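Local coordinates for protein N-acetylmuramoyl-L-alanine amidase XlyA (Bacillus subtilis, PDB 3RDR) that hydrolyses the link between N-acetylmuramoyl residues and L-amino acids in cell-wall glycopeptides, represented here by its zinc-bearing catalytic domain, at residues Y28-N33 with K134-K139; H60-D65 with Y69-L74; G78-D83 with S87-S92; I97-D102 with C141-L146; A128-H133 with D147-F152. All coordinates share one frame; numbering follows the deposited sequence.

Overall arrangement
After a first short strand, 7-9, the chain forms strand 28-33 of the mixed sheet, which meets 134-139 in interaction 1, closing a loop of about a hundred residues. Interactions 2 and 3 lie wholly within that loop, one after the other: first the hairpin of 60-65 with 69-74, then the loop 78-83 folded onto helix 87-90. Interaction 4 opens inside it, at 97-102, but closes beyond it at 141-146, and therefore crosses interaction 1. Interaction 5, from edge strand 130-132 to helix 149-154, crosses both. Interactions 1, 4 and 5 each contribute one zinc ligand, and interaction 3 reaches the same site through the bond of His80 to His32.

Interaction 1 of 5, residues Y28-N33 with K134-K139; sequences YITVHN and KYWSGK. With ZN (zinc ion), chain B.
Trp136 stands with its edge against the face of Tyr28, a T-shaped pair with planes at 89° and centroids of the two six-membered rings 4.9 Å apart. The corner of the indole makes the approach: Trp136 CH2 sits over the centre of the phenol ring, and Trp136 CZ2 comes to 3.7 Å from Tyr28 CG, nearer the root of that side chain. The indole rim continues along the strand to Thr30, two residues on. There Trp136 NE1 donates to Thr30 OG1 at 2.8 Å, with an N-H...O angle of 148° and the acceptor slightly tilted from the indole plane. In Thr30 the hydroxyl lies anti to the carbonyl carbon (chi1 -57°), which turns OG1 toward the indole while CG2 rests 3.8 Å from Trp136 CD1. Thr30 OG1 is also hydrogen-bonded to Ser92 OG, so two groups fix its position. With one rim packed on a phenol face and its N-H bonded to a hydroxyl, the indole probably has little freedom to rotate. Within its own segment, Tyr135 CD2 lies over a face of the Trp136 ring. Farther along strand 28-33, His32 ND1 binds zinc at 2.2 Å, joined on the metal by His133 and Cys141. The indole thus ties the helix that begins at the ligand His133 to the strand bearing His32, beside the His-His-Cys zinc site of an amidase with the T7 lysozyme fold.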
# COMPACT_ATOMS: atom_id res chain seq x y z
N TYR A 28 -4.89 7.21 -8.65
CA TYR A 28 -4.05 6.02 -8.84
C TYR A 28 -3.99 5.15 -7.59
O TYR A 28 -4.39 5.56 -6.50
CB TYR A 28 -2.61 6.43 -9.18
CG TYR A 28 -2.46 7.33 -10.38
CD1 TYR A 28 -2.26 6.79 -11.66
CD2 TYR A 28 -2.50 8.71 -10.25
CE1 TYR A 28 -2.09 7.62 -12.77
CE2 TYR A 28 -2.34 9.55 -11.36
CZ TYR A 28 -2.13 8.99 -12.61
OH TYR A 28 -1.95 9.82 -13.70
N ILE A 29 -3.46 3.95 -7.78
CA ILE A 29 -3.26 2.98 -6.71
C ILE A 29 -1.84 2.46 -6.93
O ILE A 29 -1.52 1.89 -7.98
CB ILE A 29 -4.27 1.83 -6.80
CG1 ILE A 29 -5.68 2.37 -6.51
CG2 ILE A 29 -3.92 0.73 -5.80
CD1 ILE A 29 -6.79 1.35 -6.70
N THR A 30 -0.97 2.70 -5.95
CA THR A 30 0.43 2.31 -6.02
C THR A 30 0.72 1.07 -5.16
O THR A 30 0.46 1.06 -3.96
CB THR A 30 1.33 3.48 -5.59
OG1 THR A 30 1.05 4.62 -6.41
CG2 THR A 30 2.80 3.12 -5.73
N VAL A 31 1.29 0.04 -5.79
CA VAL A 31 1.60 -1.21 -5.10
C VAL A 31 3.06 -1.36 -4.68
O VAL A 31 3.96 -1.08 -5.46
CB VAL A 31 1.22 -2.42 -5.99
CG1 VAL A 31 1.48 -3.73 -5.24
CG2 VAL A 31 -0.24 -2.31 -6.39
N HIS A 32 3.26 -1.83 -3.45
CA HIS A 32 4.60 -2.04 -2.89
C HIS A 32 4.71 -3.46 -2.31
O HIS A 32 3.71 -4.16 -2.16
CB HIS A 32 4.87 -1.08 -1.72
CG HIS A 32 4.66 0.37 -2.02
ND1 HIS A 32 5.71 1.24 -2.25
CD2 HIS A 32 3.54 1.12 -2.05
CE1 HIS A 32 5.24 2.46 -2.40
NE2 HIS A 32 3.92 2.42 -2.29
N ASN A 33 5.93 -3.84 -1.97
CA ASN A 33 6.23 -5.12 -1.32
C ASN A 33 7.16 -4.66 -0.20
O ASN A 33 8.10 -3.92 -0.45
CB ASN A 33 6.98 -6.08 -2.26
CG ASN A 33 6.04 -6.87 -3.17
OD1 ASN A 33 6.49 -7.60 -4.06
ND2 ASN A 33 4.73 -6.73 -2.96
N LYS A 134 7.61 1.50 -8.76
CA LYS A 134 8.61 1.76 -9.78
C LYS A 134 8.19 2.82 -10.80
O LYS A 134 9.01 3.63 -11.24
CB LYS A 134 8.96 0.46 -10.51
CG LYS A 134 10.08 0.61 -11.53
CD LYS A 134 10.46 -0.75 -12.12
CE LYS A 134 11.62 -0.63 -13.12
NZ LYS A 134 12.00 -1.98 -13.65
N TYR A 135 6.92 2.81 -11.17
CA TYR A 135 6.38 3.77 -12.13
C TYR A 135 6.71 5.22 -11.77
O TYR A 135 7.07 6.02 -12.63
CB TYR A 135 4.87 3.60 -12.22
CG TYR A 135 4.20 4.53 -13.20
CD1 TYR A 135 4.37 4.37 -14.58
CD2 TYR A 135 3.38 5.58 -12.76
CE1 TYR A 135 3.74 5.23 -15.49
CE2 TYR A 135 2.75 6.43 -13.65
CZ TYR A 135 2.93 6.25 -15.02
OH TYR A 135 2.30 7.09 -15.90
N TRP A 136 6.60 5.54 -10.48
CA TRP A 136 6.86 6.89 -9.99
C TRP A 136 8.32 7.22 -9.69
O TRP A 136 8.73 8.38 -9.76
CB TRP A 136 6.07 7.15 -8.70
CG TRP A 136 4.61 6.86 -8.78
CD1 TRP A 136 3.91 5.92 -8.07
CD2 TRP A 136 3.64 7.54 -9.59
NE1 TRP A 136 2.57 5.97 -8.38
CE2 TRP A 136 2.38 6.96 -9.32
CE3 TRP A 136 3.72 8.58 -10.53
CZ2 TRP A 136 1.20 7.39 -9.95
CZ3 TRP A 136 2.55 9.01 -11.16
CH2 TRP A 136 1.31 8.41 -10.86
N SER A 137 9.12 6.22 -9.36
CA SER A 137 10.51 6.49 -9.00
C SER A 137 11.57 5.62 -9.65
O SER A 137 12.76 5.85 -9.45
CB SER A 137 10.64 6.36 -7.48
OG SER A 137 10.36 5.03 -7.09
N GLY A 138 11.16 4.60 -10.40
CA GLY A 138 12.14 3.74 -11.03
C GLY A 138 12.74 2.76 -10.03
O GLY A 138 13.62 1.97 -10.38
N LYS A 139 12.27 2.81 -8.79
CA LYS A 139 12.77 1.91 -7.76
C LYS A 139 12.27 0.50 -8.05
O LYS A 139 11.18 0.31 -8.59
CB LYS A 139 12.29 2.37 -6.38
CG LYS A 139 12.81 1.54 -5.22
CD LYS A 139 12.47 2.19 -3.88
CE LYS A 139 13.20 3.51 -3.70
NZ LYS A 139 12.85 4.18 -2.41
ZN ZN B . 7.82 0.70 -2.69

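Interaction 2 of 5, residues H60-D65 with Y69-L74; sequences HFTVDD and YQHLPL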
# COMPACT_ATOMS: atom_id res chain seq x y z
N HIS A 60 -1.30 3.86 2.83
CA HIS A 60 -2.65 3.63 3.31
C HIS A 60 -3.03 2.24 3.82
O HIS A 60 -3.69 2.12 4.85
CB HIS A 60 -3.63 4.06 2.21
CG HIS A 60 -3.34 5.42 1.67
ND1 HIS A 60 -3.93 6.57 2.16
CD2 HIS A 60 -2.44 5.84 0.73
CE1 HIS A 60 -3.42 7.62 1.56
NE2 HIS A 60 -2.51 7.21 0.69
N PHE A 61 -2.62 1.20 3.10
CA PHE A 61 -2.97 -0.17 3.48
C PHE A 61 -1.79 -1.15 3.49
O PHE A 61 -0.94 -1.13 2.60
CB PHE A 61 -3.99 -0.75 2.49
CG PHE A 61 -5.34 -0.07 2.51
CD1 PHE A 61 -6.25 -0.34 3.52
CD2 PHE A 61 -5.72 0.76 1.46
CE1 PHE A 61 -7.53 0.20 3.48
CE2 PHE A 61 -7.00 1.31 1.42
CZ PHE A 61 -7.91 1.03 2.43
N THR A 62 -1.75 -2.01 4.50
CA THR A 62 -0.74 -3.06 4.57
C THR A 62 -1.56 -4.35 4.52
O THR A 62 -2.52 -4.51 5.28
CB THR A 62 0.09 -3.02 5.86
OG1 THR A 62 0.81 -1.78 5.92
CG2 THR A 62 1.10 -4.17 5.86
N VAL A 63 -1.19 -5.24 3.62
CA VAL A 63 -1.91 -6.49 3.42
C VAL A 63 -1.06 -7.73 3.69
O VAL A 63 0.04 -7.85 3.16
CB VAL A 63 -2.42 -6.60 1.95
CG1 VAL A 63 -3.28 -7.85 1.76
CG2 VAL A 63 -3.19 -5.34 1.56
N ASP A 64 -1.56 -8.64 4.53
CA ASP A 64 -0.84 -9.90 4.75
C ASP A 64 -1.81 -11.02 4.38
O ASP A 64 -2.88 -10.75 3.83
CB ASP A 64 -0.31 -10.06 6.19
CG ASP A 64 -1.39 -10.08 7.25
OD1 ASP A 64 -2.45 -10.69 7.01
OD2 ASP A 64 -1.17 -9.51 8.34
N ASP A 65 -1.44 -12.28 4.64
CA ASP A 65 -2.30 -13.40 4.26
C ASP A 65 -3.56 -13.57 5.09
O ASP A 65 -4.44 -14.36 4.75
CB ASP A 65 -1.50 -14.70 4.27
CG ASP A 65 -1.08 -15.15 5.66
OD1 ASP A 65 -1.18 -14.35 6.63
OD2 ASP A 65 -0.62 -16.30 5.80
N TYR A 69 -4.68 -3.78 7.30
CA TYR A 69 -4.69 -2.67 8.24
C TYR A 69 -4.61 -1.37 7.44
O TYR A 69 -3.87 -1.28 6.47
CB TYR A 69 -3.49 -2.74 9.19
CG TYR A 69 -3.77 -3.47 10.49
CD1 TYR A 69 -3.92 -4.86 10.52
CD2 TYR A 69 -3.91 -2.77 11.69
CE1 TYR A 69 -4.19 -5.53 11.71
CE2 TYR A 69 -4.18 -3.43 12.89
CZ TYR A 69 -4.33 -4.81 12.89
OH TYR A 69 -4.61 -5.46 14.07
N GLN A 70 -5.39 -0.37 7.86
CA GLN A 70 -5.39 0.93 7.20
C GLN A 70 -4.76 1.93 8.16
O GLN A 70 -5.20 2.07 9.30
CB GLN A 70 -6.82 1.36 6.86
CG GLN A 70 -6.90 2.53 5.89
CD GLN A 70 -8.32 3.04 5.71
OE1 GLN A 70 -9.28 2.28 5.81
NE2 GLN A 70 -8.46 4.32 5.42
N HIS A 71 -3.73 2.62 7.69
CA HIS A 71 -2.99 3.57 8.52
C HIS A 71 -3.35 5.02 8.26
O HIS A 71 -3.00 5.90 9.05
CB HIS A 71 -1.49 3.37 8.26
CG HIS A 71 -1.09 1.94 8.12
ND1 HIS A 71 -1.02 1.07 9.19
CD2 HIS A 71 -0.77 1.21 7.02
CE1 HIS A 71 -0.66 -0.13 8.76
NE2 HIS A 71 -0.51 -0.07 7.45
N LEU A 72 -4.03 5.28 7.15
CA LEU A 72 -4.40 6.63 6.76
C LEU A 72 -5.78 6.66 6.12
O LEU A 72 -6.20 5.68 5.49
CB LEU A 72 -3.38 7.15 5.73
CG LEU A 72 -2.18 8.06 6.00
CD1 LEU A 72 -1.72 8.01 7.44
CD2 LEU A 72 -1.08 7.66 5.04
N PRO A 73 -6.50 7.78 6.27
CA PRO A 73 -7.83 7.87 5.66
C PRO A 73 -7.58 8.08 4.16
O PRO A 73 -6.57 8.66 3.78
CB PRO A 73 -8.44 9.10 6.33
CG PRO A 73 -7.24 9.96 6.62
CD PRO A 73 -6.25 8.94 7.15
N LEU A 74 -8.50 7.61 3.32
CA LEU A 74 -8.31 7.75 1.88
C LEU A 74 -8.41 9.16 1.30
O LEU A 74 -8.22 9.35 0.10
CB LEU A 74 -9.25 6.79 1.14
CG LEU A 74 -9.11 5.33 1.57
CD1 LEU A 74 -9.86 4.44 0.59
CD2 LEU A 74 -7.63 4.93 1.61
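Gln70 lies alongside Phe61, both side chains pointing the same way, with amide and ring planes 50° apart. From the backbone, Gln70 CB comes to 3.6 Å from Phe61 CE1. Gln70 CG, anti to the backbone N (chi1 -166°), comes closer, 3.4 Å from the same Phe61 CE1, and also touches the carbonyl oxygen of His60. The extended chain then carries Gln70 CD past Phe61 CE1 and CZ. At the tip the amide divides its work: Gln70 OE1 accepts from Gln9 NE2, while Gln70 NE2 donates to Leu72 O at 2.6 Å, nearly straight at 167°. These residues belong to the antiparallel hairpin of strands 61-63 and 68-70, where Phe61 and Gln70 form a non-hydrogen-bonded pair and Thr62 and Tyr69 the hydrogen-bonded pair that follows. On the sheet face of Thr62, its OG1 and His71 NE2 share a hydrogen bond of 2.6 Å, and Trp59 NE1 also bonds to that hydroxyl. Beyond the strands, Leu74 CD2 packs on Phe61 CE2 at 3.7 Å.

Interaction 3 of 5, residues G78-D83 with S87-S92; sequences GWHAGD and SGNRAS
Asn89 and Asp83 differ in their first torsions: CG of Asn89 lies anti to the carbonyl carbon (chi1 -79°), whereas CG of Asp83 sits between N and the carbonyl carbon (chi1 66°). The two side chains run past each other in opposite directions. Asn89 OD1 reaches the opposing loop, accepting from His80 N at 2.8 Å and Ala81 N at 2.7 Å, which arrive from opposite faces of the amide plane. In return, Asp83 takes the helix N-H groups on its syn lone pairs, OD2 from Gly88 N (2.9 Å) and OD1 from Asn89 N (3.1 Å). Gly88 has no side chain, and Ala81 CB packs against its C at 3.4 Å. One water bonds to four groups: His80 NE2, Gly78 N and the carbonyl oxygens of Asn89 and Ser92. His80 ND1 is bonded to the zinc ligand His32. The Asn89 amide thus holds the backbone of the second-shell His80, while Asp83 holds the start of helix 87-90, whose N-H groups probably favour its charged form.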
# COMPACT_ATOMS: atom_id res chain seq x y z
N GLY A 78 0.08 10.06 1.55
CA GLY A 78 1.09 9.42 2.36
C GLY A 78 2.41 9.72 1.68
O GLY A 78 2.42 10.24 0.57
N TRP A 79 3.53 9.43 2.34
CA TRP A 79 4.85 9.64 1.74
C TRP A 79 5.38 8.25 1.42
O TRP A 79 5.89 7.57 2.31
CB TRP A 79 5.79 10.31 2.75
CG TRP A 79 5.45 11.73 3.10
CD1 TRP A 79 5.49 12.29 4.35
CD2 TRP A 79 5.08 12.79 2.20
NE1 TRP A 79 5.18 13.63 4.28
CE2 TRP A 79 4.92 13.96 2.97
CE3 TRP A 79 4.87 12.86 0.82
CZ2 TRP A 79 4.57 15.19 2.41
CZ3 TRP A 79 4.52 14.08 0.25
CH2 TRP A 79 4.37 15.23 1.06
N HIS A 80 5.26 7.81 0.17
CA HIS A 80 5.70 6.46 -0.18
C HIS A 80 6.19 6.24 -1.60
O HIS A 80 6.94 5.30 -1.85
CB HIS A 80 4.56 5.49 0.10
CG HIS A 80 3.32 5.79 -0.67
ND1 HIS A 80 3.07 5.26 -1.92
CD2 HIS A 80 2.29 6.63 -0.41
CE1 HIS A 80 1.95 5.77 -2.40
NE2 HIS A 80 1.45 6.60 -1.50
N ALA A 81 5.75 7.09 -2.53
CA ALA A 81 6.11 6.95 -3.94
C ALA A 81 7.47 7.51 -4.34
O ALA A 81 8.00 7.16 -5.39
CB ALA A 81 5.01 7.57 -4.81
N GLY A 82 8.03 8.38 -3.51
CA GLY A 82 9.33 8.96 -3.79
C GLY A 82 9.38 9.95 -4.94
O GLY A 82 10.44 10.16 -5.53
N ASP A 83 8.25 10.58 -5.26
CA ASP A 83 8.24 11.55 -6.35
C ASP A 83 7.84 12.95 -5.87
O ASP A 83 7.20 13.71 -6.59
CB ASP A 83 7.30 11.08 -7.46
CG ASP A 83 5.84 11.02 -7.04
OD1 ASP A 83 5.56 10.89 -5.83
OD2 ASP A 83 4.97 11.09 -7.94
N SER A 87 2.06 12.89 -8.51
CA SER A 87 0.85 12.10 -8.32
C SER A 87 1.00 10.84 -7.49
O SER A 87 0.03 10.35 -6.92
CB SER A 87 0.25 11.75 -9.68
OG SER A 87 -0.11 12.93 -10.38
N GLY A 88 2.21 10.29 -7.43
CA GLY A 88 2.42 9.09 -6.64
C GLY A 88 2.10 9.38 -5.19
O GLY A 88 1.27 8.71 -4.57
N ASN A 89 2.77 10.38 -4.63
CA ASN A 89 2.53 10.75 -3.25
C ASN A 89 1.24 11.53 -3.03
O ASN A 89 0.50 11.26 -2.08
CB ASN A 89 3.70 11.58 -2.71
CG ASN A 89 4.89 10.72 -2.32
OD1 ASN A 89 4.74 9.56 -1.94
ND2 ASN A 89 6.08 11.30 -2.37
N ARG A 90 0.96 12.49 -3.91
CA ARG A 90 -0.22 13.34 -3.76
C ARG A 90 -1.53 12.92 -4.43
O ARG A 90 -2.56 13.56 -4.22
CB ARG A 90 0.13 14.77 -4.20
CG ARG A 90 1.30 15.38 -3.42
CD ARG A 90 0.95 15.64 -1.96
NE ARG A 90 -0.11 16.64 -1.81
CZ ARG A 90 0.09 17.96 -1.86
NH1 ARG A 90 1.31 18.46 -2.05
NH2 ARG A 90 -0.94 18.79 -1.73
N ALA A 91 -1.51 11.85 -5.21
CA ALA A 91 -2.74 11.42 -5.88
C ALA A 91 -2.90 9.91 -6.02
O ALA A 91 -3.50 9.44 -6.99
CB ALA A 91 -2.86 12.08 -7.25
N SER A 92 -2.38 9.14 -5.08
CA SER A 92 -2.54 7.70 -5.17
C SER A 92 -2.65 7.06 -3.80
O SER A 92 -2.18 7.62 -2.80
CB SER A 92 -1.38 7.05 -5.94
OG SER A 92 -0.26 6.76 -5.11
O HOH W 1 -0.35 8.97 -1.26
O HOH W 2 8.35 9.73 -0.78

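Interaction 4 of 5, residues I97-D102 with C141-L146; sequences ICENAD and CPRKLL. With ZN (zinc ion), chain B.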
# COMPACT_ATOMS: atom_id res chain seq x y z
N ILE A 97 2.35 -5.00 0.50
CA ILE A 97 2.05 -6.42 0.60
C ILE A 97 3.19 -7.06 1.38
O ILE A 97 4.35 -6.93 1.01
CB ILE A 97 1.94 -7.09 -0.79
CG1 ILE A 97 0.80 -6.43 -1.59
CG2 ILE A 97 1.63 -8.58 -0.64
CD1 ILE A 97 0.61 -7.00 -2.98
N CYS A 98 2.85 -7.74 2.48
CA CYS A 98 3.84 -8.37 3.34
C CYS A 98 4.52 -9.62 2.77
O CYS A 98 3.96 -10.30 1.90
CB CYS A 98 3.21 -8.71 4.69
SG CYS A 98 2.61 -7.27 5.65
N GLU A 99 5.71 -9.90 3.28
CA GLU A 99 6.50 -11.06 2.87
C GLU A 99 6.94 -11.87 4.09
O GLU A 99 7.87 -12.67 4.00
CB GLU A 99 7.76 -10.59 2.12
CG GLU A 99 7.51 -9.81 0.83
CD GLU A 99 8.81 -9.40 0.15
OE1 GLU A 99 9.71 -10.25 0.04
OE2 GLU A 99 8.93 -8.23 -0.27
N ASN A 100 6.28 -11.66 5.23
CA ASN A 100 6.66 -12.37 6.45
C ASN A 100 6.70 -13.89 6.30
O ASN A 100 5.82 -14.49 5.69
CB ASN A 100 5.75 -11.96 7.62
CG ASN A 100 4.27 -12.12 7.31
OD1 ASN A 100 3.76 -11.56 6.33
ND2 ASN A 100 3.57 -12.86 8.16
N ALA A 101 7.74 -14.51 6.86
CA ALA A 101 7.93 -15.95 6.79
C ALA A 101 6.73 -16.76 7.27
O ALA A 101 6.41 -17.79 6.69
CB ALA A 101 9.16 -16.35 7.59
N ASP A 102 6.06 -16.28 8.31
CA ASP A 102 4.90 -17.00 8.84
C ASP A 102 3.61 -16.75 8.06
O ASP A 102 2.52 -17.12 8.50
CB ASP A 102 4.68 -16.68 10.33
CG ASP A 102 4.64 -15.19 10.62
OD1 ASP A 102 3.89 -14.79 11.54
OD2 ASP A 102 5.36 -14.41 9.96
N CYS A 141 10.51 -1.89 -6.91
CA CYS A 141 9.45 -2.26 -5.98
C CYS A 141 8.16 -2.14 -6.77
O CYS A 141 7.99 -1.19 -7.54
CB CYS A 141 9.43 -1.28 -4.79
SG CYS A 141 8.06 -1.51 -3.63
N PRO A 142 7.21 -3.08 -6.60
CA PRO A 142 7.20 -4.27 -5.75
C PRO A 142 8.12 -5.38 -6.27
O PRO A 142 7.82 -6.03 -7.27
CB PRO A 142 5.72 -4.67 -5.76
CG PRO A 142 5.32 -4.34 -7.16
CD PRO A 142 5.98 -3.00 -7.41
N ARG A 143 9.23 -5.58 -5.58
CA ARG A 143 10.25 -6.55 -5.98
C ARG A 143 9.78 -7.95 -6.35
O ARG A 143 10.39 -8.58 -7.22
CB ARG A 143 11.34 -6.63 -4.91
CG ARG A 143 10.92 -7.26 -3.59
CD ARG A 143 12.11 -7.40 -2.66
NE ARG A 143 11.86 -8.33 -1.56
CZ ARG A 143 12.77 -8.70 -0.67
NH1 ARG A 143 14.01 -8.22 -0.74
NH2 ARG A 143 12.46 -9.57 0.28
N LYS A 144 8.72 -8.45 -5.73
CA LYS A 144 8.23 -9.80 -6.03
C LYS A 144 7.12 -9.86 -7.07
O LYS A 144 6.67 -10.95 -7.44
CB LYS A 144 7.73 -10.48 -4.75
CG LYS A 144 8.78 -10.66 -3.68
CD LYS A 144 8.37 -11.71 -2.67
CE LYS A 144 8.27 -13.09 -3.33
NZ LYS A 144 8.00 -14.16 -2.35
N LEU A 145 6.69 -8.71 -7.55
CA LEU A 145 5.62 -8.66 -8.54
C LEU A 145 6.01 -8.00 -9.86
O LEU A 145 5.29 -8.10 -10.85
CB LEU A 145 4.41 -7.92 -7.96
CG LEU A 145 3.34 -8.69 -7.17
CD1 LEU A 145 3.95 -9.85 -6.41
CD2 LEU A 145 2.64 -7.73 -6.21
N LEU A 146 7.16 -7.33 -9.89
CA LEU A 146 7.61 -6.65 -11.09
C LEU A 146 7.77 -7.53 -12.33
O LEU A 146 7.20 -7.23 -13.38
CB LEU A 146 8.92 -5.88 -10.81
CG LEU A 146 8.72 -4.57 -10.04
CD1 LEU A 146 10.05 -3.98 -9.62
CD2 LEU A 146 7.96 -3.58 -10.92
ZN ZN B . 7.82 0.70 -2.69
O HOH W 3 9.38 -13.08 0.01
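Glu99 OE1 is gripped by both Arg143 NH2, at 2.8 Å and 163°, and Arg143 NE, at a longer 3.3 Å. It lies in the guanidinium plane, at the side-on edge between these nitrogens. Arg143 NE also reaches Glu99 OE2, at 3.2 Å, completing a two-pronged salt bridge, although carboxylate and guanidinium planes are turned 50° apart. A water donates to Glu99 OE1 and accepts from Lys144 NZ, relaying the lysine to the acid, while Lys144 CD lies against Glu99 OE1 at 3.4 Å. Glu99 OE2 accepts additionally from Ala35 N, so both oxygens are anchored. Such neighbours would probably favour the ionised carboxylate. On the buried side the contact is apolar: Ile97 CD1 and Leu145 CD2 meet at 3.9 Å, their side chains crossing at about a right angle next to Phe105 of helix 105-122. Segment 141-146 starts at Cys141, whose SG binds zinc at 2.4 Å, followed by a cis peptide bond to Pro142. The salt bridge therefore ties the loop after strand 92-97 to the cysteine-bearing loop of the His-His-Cys zinc site.

Interaction 5 of 5, residues A128-H133 with D147-F152; sequences ANVVPH and DTWDSF. With ZN (zinc ion), chain B.
Pro132 lies over the face of Trp149, its CB 4.0 Å from the centroid of the six-membered ring and only 3° off the ring normal, a CH-pi contact. Pro132 CD comes closer still, 3.5 Å from Trp149 CZ2 and toward the rim. The indole gets there because its CG is anti to the backbone N (chi1 -177°), projecting from the start of helix 149-154 to edge strand 130-132. At the ring edge, near the plane, Val130 O approaches Trp149 CZ2 at 3.5 Å. The fit is looser elsewhere: Val130 CG1 stays 4.4 Å from Trp149 CZ2, and the valine also packs on Ile116 and Met120 of helix 105-122. Beside the tryptophan, Asp150 and Ser151 face solvent, whereas Phe152 turns inward to Leu145 and Ile116. Just past Pro132, His133 ND1 binds zinc at 2.2 Å. No hydrogen bond joins 128-133 to 147-152, so these two segments are held together by dispersion and CH-pi attraction on one indole; just beyond, Lys153 NZ adds a weak bond to Val130 O.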
# COMPACT_ATOMS: atom_id res chain seq x y z
N ALA A 128 -5.71 0.55 -15.59
CA ALA A 128 -4.51 1.15 -16.15
C ALA A 128 -3.82 2.04 -15.13
O ALA A 128 -2.60 2.24 -15.19
CB ALA A 128 -4.87 1.97 -17.40
N ASN A 129 -4.58 2.57 -14.18
CA ASN A 129 -4.01 3.45 -13.16
C ASN A 129 -3.55 2.72 -11.90
O ASN A 129 -3.26 3.36 -10.88
CB ASN A 129 -4.99 4.58 -12.84
CG ASN A 129 -4.94 5.70 -13.86
OD1 ASN A 129 -4.58 5.48 -15.02
ND2 ASN A 129 -5.29 6.91 -13.44
N VAL A 130 -3.51 1.40 -11.95
CA VAL A 130 -3.00 0.61 -10.83
C VAL A 130 -1.55 0.43 -11.23
O VAL A 130 -1.25 -0.31 -12.17
CB VAL A 130 -3.70 -0.76 -10.72
CG1 VAL A 130 -3.06 -1.57 -9.59
CG2 VAL A 130 -5.18 -0.57 -10.44
N VAL A 131 -0.65 1.12 -10.55
CA VAL A 131 0.76 1.07 -10.89
C VAL A 131 1.70 0.62 -9.78
O VAL A 131 1.35 0.61 -8.60
CB VAL A 131 1.25 2.46 -11.35
CG1 VAL A 131 0.44 2.94 -12.54
CG2 VAL A 131 1.15 3.45 -10.19
N PRO A 132 2.92 0.22 -10.17
CA PRO A 132 3.93 -0.22 -9.20
C PRO A 132 4.69 1.00 -8.73
O PRO A 132 4.76 2.00 -9.45
CB PRO A 132 4.81 -1.15 -10.03
CG PRO A 132 4.81 -0.46 -11.37
CD PRO A 132 3.35 -0.08 -11.55
N HIS A 133 5.25 0.94 -7.53
CA HIS A 133 6.02 2.04 -7.00
C HIS A 133 7.04 2.48 -8.06
O HIS A 133 7.29 3.67 -8.25
CB HIS A 133 6.75 1.60 -5.72
CG HIS A 133 7.65 2.65 -5.14
ND1 HIS A 133 8.41 2.42 -4.01
CD2 HIS A 133 7.91 3.92 -5.51
CE1 HIS A 133 9.09 3.51 -3.72
NE2 HIS A 133 8.81 4.44 -4.61
N ASP A 147 8.53 -8.62 -12.22
CA ASP A 147 8.73 -9.52 -13.36
C ASP A 147 7.43 -10.14 -13.87
O ASP A 147 7.38 -10.65 -14.99
CB ASP A 147 9.70 -10.65 -13.01
CG ASP A 147 11.14 -10.18 -12.94
OD1 ASP A 147 11.55 -9.41 -13.84
OD2 ASP A 147 11.85 -10.58 -12.00
N THR A 148 6.38 -10.11 -13.05
CA THR A 148 5.10 -10.68 -13.45
C THR A 148 3.98 -9.66 -13.22
O THR A 148 2.82 -10.04 -13.04
CB THR A 148 4.79 -11.97 -12.65
OG1 THR A 148 4.82 -11.68 -11.25
CG2 THR A 148 5.80 -13.05 -12.97
N TRP A 149 4.32 -8.38 -13.26
CA TRP A 149 3.36 -7.30 -13.03
C TRP A 149 2.06 -7.42 -13.81
O TRP A 149 0.97 -7.41 -13.22
CB TRP A 149 4.02 -5.94 -13.32
CG TRP A 149 3.13 -4.77 -13.04
CD1 TRP A 149 2.61 -3.90 -13.95
CD2 TRP A 149 2.59 -4.40 -11.77
NE1 TRP A 149 1.77 -3.00 -13.33
CE2 TRP A 149 1.74 -3.28 -11.99
CE3 TRP A 149 2.73 -4.89 -10.46
CZ2 TRP A 149 1.03 -2.66 -10.95
CZ3 TRP A 149 2.03 -4.26 -9.43
CH2 TRP A 149 1.19 -3.16 -9.68
N ASP A 150 2.15 -7.54 -15.13
CA ASP A 150 0.95 -7.65 -15.95
C ASP A 150 0.05 -8.82 -15.55
O ASP A 150 -1.17 -8.72 -15.65
CB ASP A 150 1.35 -7.75 -17.43
CG ASP A 150 1.86 -6.43 -17.98
OD1 ASP A 150 2.44 -6.42 -19.09
OD2 ASP A 150 1.67 -5.38 -17.31
N SER A 151 0.65 -9.91 -15.10
CA SER A 151 -0.12 -11.07 -14.67
C SER A 151 -0.83 -10.73 -13.36
O SER A 151 -2.00 -11.06 -13.17
CB SER A 151 0.78 -12.29 -14.46
OG SER A 151 1.39 -12.69 -15.67
N PHE A 152 -0.10 -10.09 -12.45
CA PHE A 152 -0.67 -9.68 -11.17
C PHE A 152 -1.92 -8.85 -11.41
O PHE A 152 -2.93 -9.02 -10.73
CB PHE A 152 0.35 -8.85 -10.37
CG PHE A 152 -0.24 -8.10 -9.21
CD1 PHE A 152 -0.69 -8.79 -8.08
CD2 PHE A 152 -0.37 -6.72 -9.25
CE1 PHE A 152 -1.25 -8.10 -7.01
CE2 PHE A 152 -0.93 -6.02 -8.18
CZ PHE A 152 -1.38 -6.71 -7.06
ZN ZN B . 7.82 0.70 -2.69